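Side-chain contacts in endo-beta-1,2-glucanase (Talaromyces funiculosus, PDB 6IMV), which hydrolyses beta-1,2-glucosidic linkages within beta-1,2-glucan chains, acting as an endo-type glycoside hydrolase, and is captured here in complex with sophorose: residues Gln20-Gln23 against Glu24-Leu27; Ile119-Thr122 against Lys123-Tyr127; Lys193-Gln196 against Thr197-Asp200; Phe324-Ala327 against Glu328-Arg331; Ser419-Arg422 against Asp423-Val427. One frame throughout, in Å; residues are numbered along the deposited sequence.

Contact 1. Residues Gln20-Gln23 against Glu24-Leu27; sequences QYTQ and EQVL
T22 and Q25 exchange two hydrogen bonds, side chain to backbone in each direction. OG1 of T22 accepts the backbone N of Q25 at 3.1 Å, while OE1 of Q25 receives the backbone N of T22, also at 3.1 Å, in a nearly straight bond (172°). That donor stands above the carbonyl plane of the Q25 amide. The Q25 chain, extended beyond CG, passes obliquely over the threonine, its CG 3.1 Å from T22 OG1. The hydroxyl lies between the threonine's own N and carbonyl carbon (chi1 70°), which turns it toward the N-H of Q25. One step out, a water donates to Q25 OE1 and to Q20 O, linking the amide to the preceding loop. On the buried side Y21 CB lies 4.2 Å from V26 CG2; the tyrosine is positioned by its hydroxyl's bond to D36 and an edge-to-face contact with F33, and V26 packs on M398. The pairing of T22 and Q25 is a capping box, with T22 as the N-cap of helix 23-28.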
loop_
_atom_site.group_PDB
_atom_site.type_symbol
_atom_site.label_atom_id
_atom_site.label_comp_id
_atom_site.label_asym_id
_atom_site.label_seq_id
_atom_site.Cartn_x
_atom_site.Cartn_y
_atom_site.Cartn_z
ATOM N N GLN A 20 20.223 -17.664 -5.087
ATOM C CA GLN A 20 20.327 -18.740 -6.085
ATOM C C GLN A 20 20.336 -18.173 -7.515
ATOM O O GLN A 20 20.724 -18.891 -8.441
ATOM C CB GLN A 20 19.175 -19.741 -5.959
ATOM C CG GLN A 20 19.244 -20.629 -4.727
ATOM C CD GLN A 20 18.085 -21.596 -4.664
ATOM O OE1 GLN A 20 16.973 -21.297 -5.084
ATOM N NE2 GLN A 20 18.328 -22.777 -4.125
ATOM N N TYR A 21 19.867 -16.923 -7.690
ATOM C CA TYR A 21 19.901 -16.191 -8.950
ATOM C C TYR A 21 21.012 -15.141 -8.916
ATOM O O TYR A 21 21.283 -14.555 -7.870
ATOM C CB TYR A 21 18.603 -15.407 -9.179
ATOM C CG TYR A 21 17.350 -16.209 -9.413
ATOM C CD1 TYR A 21 16.723 -16.881 -8.379
ATOM C CD2 TYR A 21 16.738 -16.226 -10.658
ATOM C CE1 TYR A 21 15.554 -17.593 -8.579
ATOM C CE2 TYR A 21 15.568 -16.934 -10.878
ATOM C CZ TYR A 21 14.971 -17.614 -9.834
ATOM O OH TYR A 21 13.807 -18.292 -10.042
ATOM N N THR A 22 21.600 -14.865 -10.079
ATOM C CA THR A 22 22.428 -13.675 -10.289
ATOM C C THR A 22 21.512 -12.505 -10.665
ATOM O O THR A 22 20.385 -12.714 -11.110
ATOM C CB THR A 22 23.497 -13.889 -11.371
ATOM O OG1 THR A 22 22.838 -13.973 -12.629
ATOM C CG2 THR A 22 24.337 -15.128 -11.152
ATOM N N GLN A 23 22.018 -11.280 -10.510
ATOM C CA GLN A 23 21.280 -10.084 -10.895
ATOM C C GLN A 23 20.906 -10.158 -12.380
ATOM O O GLN A 23 19.751 -9.913 -12.742
ATOM C CB GLN A 23 22.088 -8.824 -10.587
ATOM C CG GLN A 23 21.454 -7.563 -11.156
ATOM C CD GLN A 23 21.952 -6.328 -10.453
ATOM O OE1 GLN A 23 21.819 -6.181 -9.241
ATOM N NE2 GLN A 23 22.565 -5.444 -11.213
ATOM N N GLU A 24 21.870 -10.516 -13.236
ATOM C CA GLU A 24 21.629 -10.578 -14.675
ATOM C C GLU A 24 20.562 -11.639 -14.989
ATOM O O GLU A 24 19.771 -11.468 -15.914
ATOM C CB GLU A 24 22.925 -10.846 -15.451
ATOM C CG GLU A 24 22.813 -10.595 -16.956
ATOM C CD GLU A 24 22.219 -9.266 -17.432
ATOM O OE1 GLU A 24 21.396 -9.307 -18.364
ATOM O OE2 GLU A 24 22.580 -8.185 -16.909
ATOM N N GLN A 25 20.527 -12.731 -14.222
ATOM C CA GLN A 25 19.529 -13.787 -14.465
ATOM C C GLN A 25 18.118 -13.275 -14.146
ATOM O O GLN A 25 17.171 -13.652 -14.823
ATOM C CB GLN A 25 19.871 -15.048 -13.682
ATOM C CG GLN A 25 20.985 -15.852 -14.336
ATOM C CD GLN A 25 21.519 -16.932 -13.432
ATOM O OE1 GLN A 25 21.118 -17.056 -12.276
ATOM N NE2 GLN A 25 22.467 -17.702 -13.946
ATOM N N VAL A 26 17.989 -12.397 -13.141
ATOM C CA VAL A 26 16.705 -11.758 -12.841
ATOM C C VAL A 26 16.249 -10.965 -14.079
ATOM O O VAL A 26 15.111 -11.079 -14.503
ATOM C CB VAL A 26 16.780 -10.876 -11.578
ATOM C CG1 VAL A 26 15.512 -10.061 -11.357
ATOM C CG2 VAL A 26 17.089 -11.709 -10.342
ATOM N N LEU A 27 17.156 -10.184 -14.670
ATOM C CA LEU A 27 16.826 -9.334 -15.819
ATOM C C LEU A 27 16.536 -10.168 -17.075
ATOM O O LEU A 27 15.744 -9.764 -17.907
ATOM C CB LEU A 27 17.973 -8.354 -16.071
ATOM C CG LEU A 27 18.236 -7.352 -14.952
ATOM C CD1 LEU A 27 19.405 -6.447 -15.324
ATOM C CD2 LEU A 27 16.976 -6.539 -14.650
HETATM O O HOH W 1 22.021 -18.988 -10.690
#

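Contact 2. Residues Ile119-Thr122 against Lys123-Tyr127; sequences IMDT and KLQTY
K123 and M120 lie side by side on helix 112-133, one of several places where the spacing of an alpha-helix brings residues three or four apart together. The lysine is the residue most buried by its neighbours here. CG leaves anti to the backbone N (chi1 176°), and the chain runs on extended to CD and then bends at chi3, which keeps both CD and CE 3.9 Å from M120 SD; a further bend at chi4 turns the ammonium. That group is taken up by E83, Q86 and the carbonyl of G56, while M120 also packs on V87 and Y90 of helix 80-94. T122 acts chiefly through its carbonyl oxygen, which accepts the backbone N of T126 at 3.2 Å; its hydroxyl turns back to the carbonyl of S118. On the more exposed side D121 and Q125 cross, with carboxylate and amide planes 76° apart. The NE2 of Q125 donates to OD1 of D121 over 2.7 Å, the oxygen lying in the amide plane and being met almost in line with its own C-O bond.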
loop_
_atom_site.group_PDB
_atom_site.type_symbol
_atom_site.label_atom_id
_atom_site.label_comp_id
_atom_site.label_asym_id
_atom_site.label_seq_id
_atom_site.Cartn_x
_atom_site.Cartn_y
_atom_site.Cartn_z
ATOM N N ILE A 119 -12.901 -15.794 2.796
ATOM C CA ILE A 119 -12.343 -14.847 3.754
ATOM C C ILE A 119 -13.105 -13.514 3.653
ATOM O O ILE A 119 -13.404 -12.886 4.666
ATOM C CB ILE A 119 -10.818 -14.680 3.572
ATOM C CG1 ILE A 119 -10.068 -15.981 3.876
ATOM C CG2 ILE A 119 -10.306 -13.538 4.436
ATOM C CD1 ILE A 119 -8.649 -16.029 3.344
ATOM N N MET A 120 -13.433 -13.089 2.430
ATOM C CA MET A 120 -14.112 -11.804 2.224
ATOM C C MET A 120 -15.544 -11.850 2.783
ATOM O O MET A 120 -16.066 -10.831 3.226
ATOM C CB MET A 120 -14.137 -11.419 0.745
ATOM C CG MET A 120 -12.809 -10.874 0.251
ATOM S SD MET A 120 -12.389 -9.302 1.042
ATOM C CE MET A 120 -13.421 -8.156 0.126
ATOM N N ASP A 121 -16.150 -13.043 2.791
ATOM C CA ASP A 121 -17.463 -13.249 3.383
ATOM C C ASP A 121 -17.362 -13.088 4.903
ATOM O O ASP A 121 -18.094 -12.315 5.503
ATOM C CB ASP A 121 -18.034 -14.609 2.982
ATOM C CG ASP A 121 -19.474 -14.796 3.436
ATOM O OD1 ASP A 121 -19.746 -14.516 4.598
ATOM O OD2 ASP A 121 -20.312 -15.190 2.615
ATOM N N THR A 122 -16.429 -13.820 5.512
ATOM C CA THR A 122 -16.171 -13.723 6.954
ATOM C C THR A 122 -15.842 -12.272 7.325
ATOM O O THR A 122 -16.362 -11.756 8.310
ATOM C CB THR A 122 -15.036 -14.661 7.386
ATOM O OG1 THR A 122 -15.359 -15.970 6.925
ATOM C CG2 THR A 122 -14.823 -14.695 8.880
ATOM N N LYS A 123 -14.982 -11.632 6.522
ATOM C CA LYS A 123 -14.513 -10.258 6.779
ATOM C C LYS A 123 -15.704 -9.300 6.817
ATOM O O LYS A 123 -15.799 -8.500 7.745
ATOM C CB LYS A 123 -13.505 -9.804 5.718
ATOM C CG LYS A 123 -13.032 -8.359 5.837
ATOM C CD LYS A 123 -12.198 -7.890 4.657
ATOM C CE LYS A 123 -10.858 -8.591 4.531
ATOM N NZ LYS A 123 -10.029 -8.442 5.746
ATOM N N LEU A 124 -16.599 -9.393 5.821
ATOM C CA LEU A 124 -17.748 -8.495 5.728
ATOM C C LEU A 124 -18.608 -8.616 6.994
ATOM O O LEU A 124 -19.061 -7.610 7.531
ATOM C CB LEU A 124 -18.587 -8.817 4.487
ATOM C CG LEU A 124 -19.806 -7.906 4.292
ATOM C CD1 LEU A 124 -19.412 -6.429 4.319
ATOM C CD2 LEU A 124 -20.524 -8.227 3.000
ATOM N N GLN A 125 -18.838 -9.855 7.444
ATOM C CA GLN A 125 -19.615 -10.106 8.666
ATOM C C GLN A 125 -19.011 -9.287 9.825
ATOM O O GLN A 125 -19.734 -8.616 10.554
ATOM C CB GLN A 125 -19.677 -11.604 8.980
ATOM C CG GLN A 125 -20.497 -12.394 7.972
ATOM C CD GLN A 125 -20.550 -13.873 8.266
ATOM O OE1 GLN A 125 -20.809 -14.299 9.385
ATOM N NE2 GLN A 125 -20.320 -14.677 7.243
ATOM N N THR A 126 -17.677 -9.315 9.952
ATOM C CA THR A 126 -16.956 -8.614 11.010
ATOM C C THR A 126 -17.106 -7.091 10.865
ATOM O O THR A 126 -17.343 -6.390 11.870
ATOM C CB THR A 126 -15.482 -9.024 11.029
ATOM O OG1 THR A 126 -15.438 -10.455 11.110
ATOM C CG2 THR A 126 -14.722 -8.388 12.171
ATOM N N TYR A 127 -16.966 -6.581 9.632
ATOM C CA TYR A 127 -17.169 -5.162 9.325
ATOM C C TYR A 127 -18.552 -4.716 9.819
ATOM O O TYR A 127 -18.686 -3.639 10.388
ATOM C CB TYR A 127 -17.068 -4.887 7.820
ATOM C CG TYR A 127 -15.688 -4.689 7.235
ATOM C CD1 TYR A 127 -14.588 -5.431 7.650
ATOM C CD2 TYR A 127 -15.502 -3.805 6.183
ATOM C CE1 TYR A 127 -13.338 -5.256 7.070
ATOM C CE2 TYR A 127 -14.263 -3.617 5.591
ATOM C CZ TYR A 127 -13.176 -4.348 6.032
ATOM O OH TYR A 127 -11.968 -4.153 5.434
#

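Contact 3. Residues Lys193-Gln196 against Thr197-Asp200; sequences KKWQ and TWMD
Q196 reaches one turn along helix 186-210 to D200, over M199. From CB the chain sets out anti to the backbone N (chi1 180°) and folds over at chi2 (82°), which brings the amide back alongside the helix. CG comes 3.5 Å from D200 OD2. CD then meets the methyl CE of M199 at 3.8 Å, and the amide nitrogen lies closer still to that methyl. At the tip NE2 donates to D200 OD1 at 2.8 Å; the oxygen lies near the amide plane and is approached on its syn side, somewhat out of the carboxylate plane. A second, weak bond runs from NE2 to OD2. The other amide atom, OE1, accepts from K454, and D200 OD1 also forms a salt bridge with K203, so both ends of the pair are held from outside. With an alanine here, D200 would probably lose its amide donor, the M199 methyl part of its cover and K454 its acceptor. A second pair lies on another side of the helix: W195 turns the edge of its six-membered ring toward a face of W198, centroids 5.6 Å apart and planes at 73°. These indoles pack against L124 of helix 112-133, where W195 NE1 bonds to the carbonyl of M120, while Q196 and M199 lean on I177 of helix 163-182.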
loop_
_atom_site.group_PDB
_atom_site.type_symbol
_atom_site.label_atom_id
_atom_site.label_comp_id
_atom_site.label_asym_id
_atom_site.label_seq_id
_atom_site.Cartn_x
_atom_site.Cartn_y
_atom_site.Cartn_z
ATOM N N LYS A 193 -22.394 -8.121 -4.067
ATOM C CA LYS A 193 -23.523 -7.207 -3.852
ATOM C C LYS A 193 -23.618 -6.818 -2.372
ATOM O O LYS A 193 -23.986 -5.695 -2.059
ATOM C CB LYS A 193 -24.825 -7.822 -4.375
ATOM C CG LYS A 193 -24.971 -7.741 -5.888
ATOM C CD LYS A 193 -26.097 -8.594 -6.430
ATOM C CE LYS A 193 -26.266 -8.441 -7.928
ATOM N NZ LYS A 193 -27.566 -8.982 -8.390
ATOM N N LYS A 194 -23.259 -7.738 -1.471
ATOM C CA LYS A 194 -23.204 -7.431 -0.036
ATOM C C LYS A 194 -22.080 -6.421 0.239
ATOM O O LYS A 194 -22.257 -5.499 1.020
ATOM C CB LYS A 194 -23.014 -8.713 0.775
ATOM C CG LYS A 194 -24.143 -9.729 0.664
ATOM C CD LYS A 194 -23.791 -11.045 1.318
ATOM C CE LYS A 194 -24.798 -12.131 1.031
ATOM N NZ LYS A 194 -24.493 -13.338 1.830
ATOM N N TRP A 195 -20.933 -6.593 -0.435
ATOM C CA TRP A 195 -19.825 -5.645 -0.339
ATOM C C TRP A 195 -20.226 -4.296 -0.946
ATOM O O TRP A 195 -19.829 -3.248 -0.410
ATOM C CB TRP A 195 -18.531 -6.199 -0.951
ATOM C CG TRP A 195 -17.737 -6.994 0.040
ATOM C CD1 TRP A 195 -17.661 -8.353 0.126
ATOM C CD2 TRP A 195 -16.973 -6.485 1.149
ATOM N NE1 TRP A 195 -16.890 -8.725 1.192
ATOM C CE2 TRP A 195 -16.448 -7.602 1.838
ATOM C CE3 TRP A 195 -16.682 -5.204 1.631
ATOM C CZ2 TRP A 195 -15.642 -7.472 2.971
ATOM C CZ3 TRP A 195 -15.879 -5.077 2.748
ATOM C CH2 TRP A 195 -15.366 -6.196 3.407
ATOM N N GLN A 196 -21.020 -4.319 -2.023
ATOM C CA GLN A 196 -21.505 -3.090 -2.664
ATOM C C GLN A 196 -22.348 -2.294 -1.648
ATOM O O GLN A 196 -22.209 -1.073 -1.535
ATOM C CB GLN A 196 -22.262 -3.412 -3.962
ATOM C CG GLN A 196 -22.807 -2.186 -4.698
ATOM C CD GLN A 196 -21.793 -1.470 -5.565
ATOM O OE1 GLN A 196 -21.119 -2.068 -6.409
ATOM N NE2 GLN A 196 -21.699 -0.155 -5.391
ATOM N N THR A 197 -23.190 -3.001 -0.886
ATOM C CA THR A 197 -24.023 -2.389 0.161
ATOM C C THR A 197 -23.139 -1.705 1.213
ATOM O O THR A 197 -23.424 -0.570 1.622
ATOM C CB THR A 197 -24.960 -3.429 0.782
ATOM O OG1 THR A 197 -25.771 -3.880 -0.300
ATOM C CG2 THR A 197 -25.832 -2.883 1.893
ATOM N N TRP A 198 -22.093 -2.404 1.678
ATOM C CA TRP A 198 -21.170 -1.833 2.660
ATOM C C TRP A 198 -20.533 -0.564 2.072
ATOM O O TRP A 198 -20.535 0.490 2.688
ATOM C CB TRP A 198 -20.104 -2.854 3.110
ATOM C CG TRP A 198 -19.072 -2.233 4.001
ATOM C CD1 TRP A 198 -19.147 -2.066 5.354
ATOM C CD2 TRP A 198 -17.841 -1.613 3.589
ATOM N NE1 TRP A 198 -18.057 -1.374 5.807
ATOM C CE2 TRP A 198 -17.233 -1.096 4.751
ATOM C CE3 TRP A 198 -17.196 -1.436 2.355
ATOM C CZ2 TRP A 198 -16.009 -0.430 4.714
ATOM C CZ3 TRP A 198 -15.984 -0.781 2.323
ATOM C CH2 TRP A 198 -15.407 -0.279 3.488
ATOM N N MET A 199 -19.998 -0.689 0.855
ATOM C CA MET A 199 -19.264 0.379 0.194
ATOM C C MET A 199 -20.184 1.581 -0.038
ATOM O O MET A 199 -19.774 2.739 0.155
ATOM C CB MET A 199 -18.724 -0.115 -1.149
ATOM C CG MET A 199 -17.754 0.822 -1.798
ATOM S SD MET A 199 -17.109 0.144 -3.342
ATOM C CE MET A 199 -18.568 0.230 -4.380
ATOM N N ASP A 200 -21.426 1.305 -0.444
ATOM C CA ASP A 200 -22.398 2.351 -0.770
ATOM C C ASP A 200 -22.763 3.146 0.489
ATOM O O ASP A 200 -23.026 4.347 0.408
ATOM C CB ASP A 200 -23.658 1.788 -1.443
ATOM C CG ASP A 200 -23.458 1.384 -2.895
ATOM O OD1 ASP A 200 -22.447 1.798 -3.485
ATOM O OD2 ASP A 200 -24.316 0.648 -3.425
#

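Contact 4. Residues Phe324-Ala327 against Glu328-Arg331; sequences FQNA and ERAR
Q325 O is gripped by two backbone N-H groups: E328 N at 3.0 Å and R329 N at 3.2 Å. The two arrive differently, R329 N in the carbonyl plane and E328 N well above it, 58° out. This forked acceptor combines a three-residue with a four-residue link inside helix 318-337, which otherwise follows the alpha-helical pattern here. The R329 side chain returns along the same turn. Its chain, extended from CG to NE, carries NE to OD1 of N326 at 2.8 Å, with the amide and guanidinium planes 80° apart and the oxygen near the edge of the guanidinium. Q325 covers one face of that group, its CG 3.6 Å from R329 NH2 and its own amide turned only 25° from the guanidinium plane. Beyond the helix, R329 NH1 bonds to the carbonyl of V484 and N326 ND2 to that of T294 in strand 290-296. A water donates to both F324 O and E328 OE2, joining the carboxylate to the preceding turn. E328 OE1 has a further partner in the hydroxyl of T389, on helix 387-392. R331 meets E328 side-on in a two-nitrogen salt bridge, the acid edge lying in the guanidinium plane. NE donates to E328 OE1 at 3.0 Å and NH2 to E328 OE2 at 2.9 Å, both on the syn side.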
loop_
_atom_site.group_PDB
_atom_site.type_symbol
_atom_site.label_atom_id
_atom_site.label_comp_id
_atom_site.label_asym_id
_atom_site.label_seq_id
_atom_site.Cartn_x
_atom_site.Cartn_y
_atom_site.Cartn_z
ATOM N N PHE A 324 5.634 9.914 -13.326
ATOM C CA PHE A 324 5.842 8.825 -12.369
ATOM C C PHE A 324 6.942 7.864 -12.858
ATOM O O PHE A 324 7.627 7.253 -12.033
ATOM C CB PHE A 324 4.516 8.130 -12.050
ATOM C CG PHE A 324 3.714 8.869 -11.008
ATOM C CD1 PHE A 324 3.072 10.054 -11.320
ATOM C CD2 PHE A 324 3.642 8.403 -9.704
ATOM C CE1 PHE A 324 2.331 10.734 -10.360
ATOM C CE2 PHE A 324 2.928 9.097 -8.741
ATOM C CZ PHE A 324 2.254 10.250 -9.073
ATOM N N GLN A 325 7.131 7.748 -14.177
ATOM C CA GLN A 325 8.270 7.003 -14.705
ATOM C C GLN A 325 9.565 7.721 -14.285
ATOM O O GLN A 325 10.514 7.097 -13.840
ATOM C CB GLN A 325 8.182 6.823 -16.224
ATOM C CG GLN A 325 9.199 5.818 -16.759
ATOM C CD GLN A 325 8.966 5.371 -18.184
ATOM O OE1 GLN A 325 8.164 5.925 -18.915
ATOM N NE2 GLN A 325 9.708 4.368 -18.609
ATOM N N ASN A 326 9.591 9.050 -14.429
ATOM C CA ASN A 326 10.732 9.859 -14.000
ATOM C C ASN A 326 11.049 9.587 -12.521
ATOM O O ASN A 326 12.210 9.525 -12.150
ATOM C CB ASN A 326 10.487 11.349 -14.247
ATOM C CG ASN A 326 10.926 11.827 -15.616
ATOM O OD1 ASN A 326 11.190 11.029 -16.518
ATOM N ND2 ASN A 326 11.021 13.142 -15.771
ATOM N N ALA A 327 10.014 9.428 -11.684
ATOM C CA ALA A 327 10.207 9.185 -10.251
ATOM C C ALA A 327 11.131 7.981 -10.049
ATOM O O ALA A 327 11.937 7.975 -9.117
ATOM C CB ALA A 327 8.882 8.971 -9.555
ATOM N N GLU A 328 10.992 6.961 -10.904
ATOM C CA GLU A 328 11.725 5.702 -10.761
ATOM C C GLU A 328 13.130 5.829 -11.347
ATOM O O GLU A 328 14.023 5.119 -10.920
ATOM C CB GLU A 328 10.929 4.548 -11.374
ATOM C CG GLU A 328 9.563 4.387 -10.729
ATOM C CD GLU A 328 9.573 4.489 -9.210
ATOM O OE1 GLU A 328 10.407 3.793 -8.574
ATOM O OE2 GLU A 328 8.759 5.272 -8.668
ATOM N N ARG A 329 13.312 6.724 -12.321
ATOM C CA ARG A 329 14.646 7.097 -12.780
ATOM C C ARG A 329 15.415 7.706 -11.602
ATOM O O ARG A 329 16.554 7.340 -11.334
ATOM C CB ARG A 329 14.588 8.126 -13.917
ATOM C CG ARG A 329 13.851 7.661 -15.164
ATOM C CD ARG A 329 13.764 8.778 -16.184
ATOM N NE ARG A 329 12.603 8.634 -17.040
ATOM C CZ ARG A 329 12.533 7.803 -18.068
ATOM N NH1 ARG A 329 13.559 7.011 -18.344
ATOM N NH2 ARG A 329 11.438 7.773 -18.808
ATOM N N ALA A 330 14.750 8.637 -10.903
ATOM C CA ALA A 330 15.330 9.320 -9.763
ATOM C C ALA A 330 15.561 8.341 -8.604
ATOM O O ALA A 330 16.624 8.364 -7.965
ATOM C CB ALA A 330 14.431 10.462 -9.356
ATOM N N ARG A 331 14.585 7.464 -8.340
ATOM C CA ARG A 331 14.636 6.613 -7.137
ATOM C C ARG A 331 15.780 5.603 -7.273
ATOM O O ARG A 331 16.570 5.427 -6.327
ATOM C CB ARG A 331 13.293 5.909 -6.885
ATOM C CG ARG A 331 13.062 5.470 -5.444
ATOM C CD ARG A 331 11.848 4.559 -5.269
ATOM N NE ARG A 331 10.624 5.068 -5.879
ATOM C CZ ARG A 331 9.889 6.072 -5.400
ATOM N NH1 ARG A 331 10.193 6.632 -4.238
ATOM N NH2 ARG A 331 8.872 6.534 -6.110
HETATM O O HOH W 2 6.698 6.074 -9.723
#

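Contact 5. Residues Ser419-Arg422 against Asp423-Val427; sequences STRR and DGTGV. With NAG (2-acetamido-2-deoxy-beta-D-glucopyranose), chain C.
The guanidinium of R421 has the acetamide methyl of a NAG over one face, its C8 3.9 Å from CZ, and D423 at its edge. The arginine grips the carboxylate side-on. Its NH2 reaches D423 OD2 at 3.0 Å, in the guanidinium plane but from above that of the carboxylate, and NE reaches D423 OD1 at 3.1 Å; the two planes stand 50° apart. A bend at chi3 (61°) folds the R421 chain back over the turn to make this possible, and its NH1 has a second acid in D379. The backbone beneath is a type I turn from R421 to G424 in the beta-hairpin that joins strands 415-421 and 427-432, and an Asx turn overlaps it: D423 OD1 also accepts T425 N, and the T425 hydroxyl at 2.7 Å. A leucine in place of R421 would probably leave D423 and D379 without their shared counter-charge and the NAG methyl without its flat support. R421 O is held from opposite faces by G424 N at 3.0 Å and the T420 hydroxyl at 2.9 Å. At G426 there is little room for a side chain, since a CB would fall close to R421 CD, and its carbonyl oxygen accepts R421 N at 2.9 Å.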
loop_
_atom_site.group_PDB
_atom_site.type_symbol
_atom_site.label_atom_id
_atom_site.label_comp_id
_atom_site.label_asym_id
_atom_site.label_seq_id
_atom_site.Cartn_x
_atom_site.Cartn_y
_atom_site.Cartn_z
ATOM N N SER A 419 12.900 -5.087 6.806
ATOM C CA SER A 419 13.917 -4.082 6.503
ATOM C C SER A 419 15.282 -4.506 7.044
ATOM O O SER A 419 15.359 -5.345 7.927
ATOM C CB SER A 419 13.528 -2.735 7.061
ATOM O OG SER A 419 13.654 -2.720 8.469
ATOM N N THR A 420 16.331 -3.881 6.489
ATOM C CA THR A 420 17.709 -4.012 6.937
ATOM C C THR A 420 18.356 -2.620 6.979
ATOM O O THR A 420 18.066 -1.763 6.149
ATOM C CB THR A 420 18.519 -4.939 6.018
ATOM O OG1 THR A 420 19.851 -5.029 6.522
ATOM C CG2 THR A 420 18.570 -4.483 4.574
ATOM N N ARG A 421 19.264 -2.422 7.935
ATOM C CA ARG A 421 20.183 -1.311 7.860
ATOM C C ARG A 421 20.980 -1.435 6.556
ATOM O O ARG A 421 21.353 -2.555 6.143
ATOM C CB ARG A 421 21.112 -1.301 9.078
ATOM C CG ARG A 421 20.449 -0.800 10.354
ATOM C CD ARG A 421 21.420 -0.680 11.514
ATOM N NE ARG A 421 22.485 0.274 11.209
ATOM C CZ ARG A 421 22.434 1.588 11.422
ATOM N NH1 ARG A 421 21.343 2.152 11.916
ATOM N NH2 ARG A 421 23.481 2.334 11.129
ATOM N N ARG A 422 21.252 -0.301 5.903
ATOM C CA ARG A 422 22.031 -0.341 4.668
ATOM C C ARG A 422 23.475 -0.786 4.956
ATOM O O ARG A 422 24.143 -1.284 4.056
ATOM C CB ARG A 422 21.960 0.984 3.903
ATOM C CG ARG A 422 22.537 2.192 4.622
ATOM C CD ARG A 422 22.347 3.425 3.764
ATOM N NE ARG A 422 22.743 4.653 4.427
ATOM C CZ ARG A 422 23.987 5.096 4.525
ATOM N NH1 ARG A 422 24.992 4.397 4.023
ATOM N NH2 ARG A 422 24.212 6.241 5.141
ATOM N N ASP A 423 23.944 -0.639 6.203
ATOM C CA ASP A 423 25.304 -1.076 6.582
ATOM C C ASP A 423 25.299 -2.542 7.055
ATOM O O ASP A 423 26.350 -3.095 7.410
ATOM C CB ASP A 423 25.917 -0.139 7.631
ATOM C CG ASP A 423 25.280 -0.198 9.013
ATOM O OD1 ASP A 423 24.491 -1.121 9.283
ATOM O OD2 ASP A 423 25.581 0.689 9.816
ATOM N N GLY A 424 24.118 -3.162 7.108
ATOM C CA GLY A 424 23.985 -4.600 7.357
ATOM C C GLY A 424 24.248 -5.031 8.802
ATOM O O GLY A 424 24.429 -6.217 9.049
ATOM N N THR A 425 24.219 -4.090 9.757
ATOM C CA THR A 425 24.505 -4.393 11.168
ATOM C C THR A 425 23.220 -4.698 11.950
ATOM O O THR A 425 23.273 -5.025 13.131
ATOM C CB THR A 425 25.235 -3.234 11.862
ATOM O OG1 THR A 425 24.378 -2.091 11.827
ATOM C CG2 THR A 425 26.571 -2.913 11.224
ATOM N N GLY A 426 22.062 -4.567 11.305
ATOM C CA GLY A 426 20.785 -4.794 11.954
ATOM C C GLY A 426 19.672 -5.048 10.950
ATOM O O GLY A 426 19.749 -4.613 9.806
ATOM N N VAL A 427 18.629 -5.737 11.416
ATOM C CA VAL A 427 17.485 -6.114 10.614
ATOM C C VAL A 427 16.226 -5.950 11.474
ATOM O O VAL A 427 16.271 -6.137 12.696
ATOM C CB VAL A 427 17.668 -7.557 10.096
ATOM C CG1 VAL A 427 16.372 -8.183 9.641
ATOM C CG2 VAL A 427 18.699 -7.636 8.984
HETATM C C1 NAG C . 20.383 5.452 17.177
HETATM C C2 NAG C . 21.868 5.757 17.004
HETATM C C3 NAG C . 22.538 6.075 18.348
HETATM C C4 NAG C . 21.714 7.018 19.217
HETATM C C5 NAG C . 20.282 6.465 19.295
HETATM C C6 NAG C . 19.352 7.219 20.239
HETATM C C7 NAG C . 22.838 4.362 15.221
HETATM C C8 NAG C . 23.432 3.011 14.957
HETATM N N2 NAG C . 22.497 4.563 16.482
HETATM O O3 NAG C . 23.830 6.655 18.144
HETATM O O4 NAG C . 22.366 7.122 20.498
HETATM O O5 NAG C . 19.747 6.465 17.959
HETATM O O6 NAG C . 18.888 8.420 19.613
HETATM O O7 NAG C . 22.678 5.190 14.338
#

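Contacts 2 and 3 form one patch, their centres 12 Å apart: Y127 packs against both indoles of contact 3, its CD2 3.5 Å from W198 CE2 and its CE2 3.6 Å from W195 CH2. The other three are spread over the chain, with centres 22 to 25 Å from one another and nearest atoms about 12 to 14 Å apart; contacts 1 and 3 lie on opposite sides of its centre, with their own centres 44 Å apart. Contact 5 is tied to the glucose-binding pocket, since S419 OG bonds to the carbonyl of N348, which lines it, and strand 427-432 ends at T432, another pocket residue. In contact 4 the R331 side chain lies about 11 Å from a bound glucose unit.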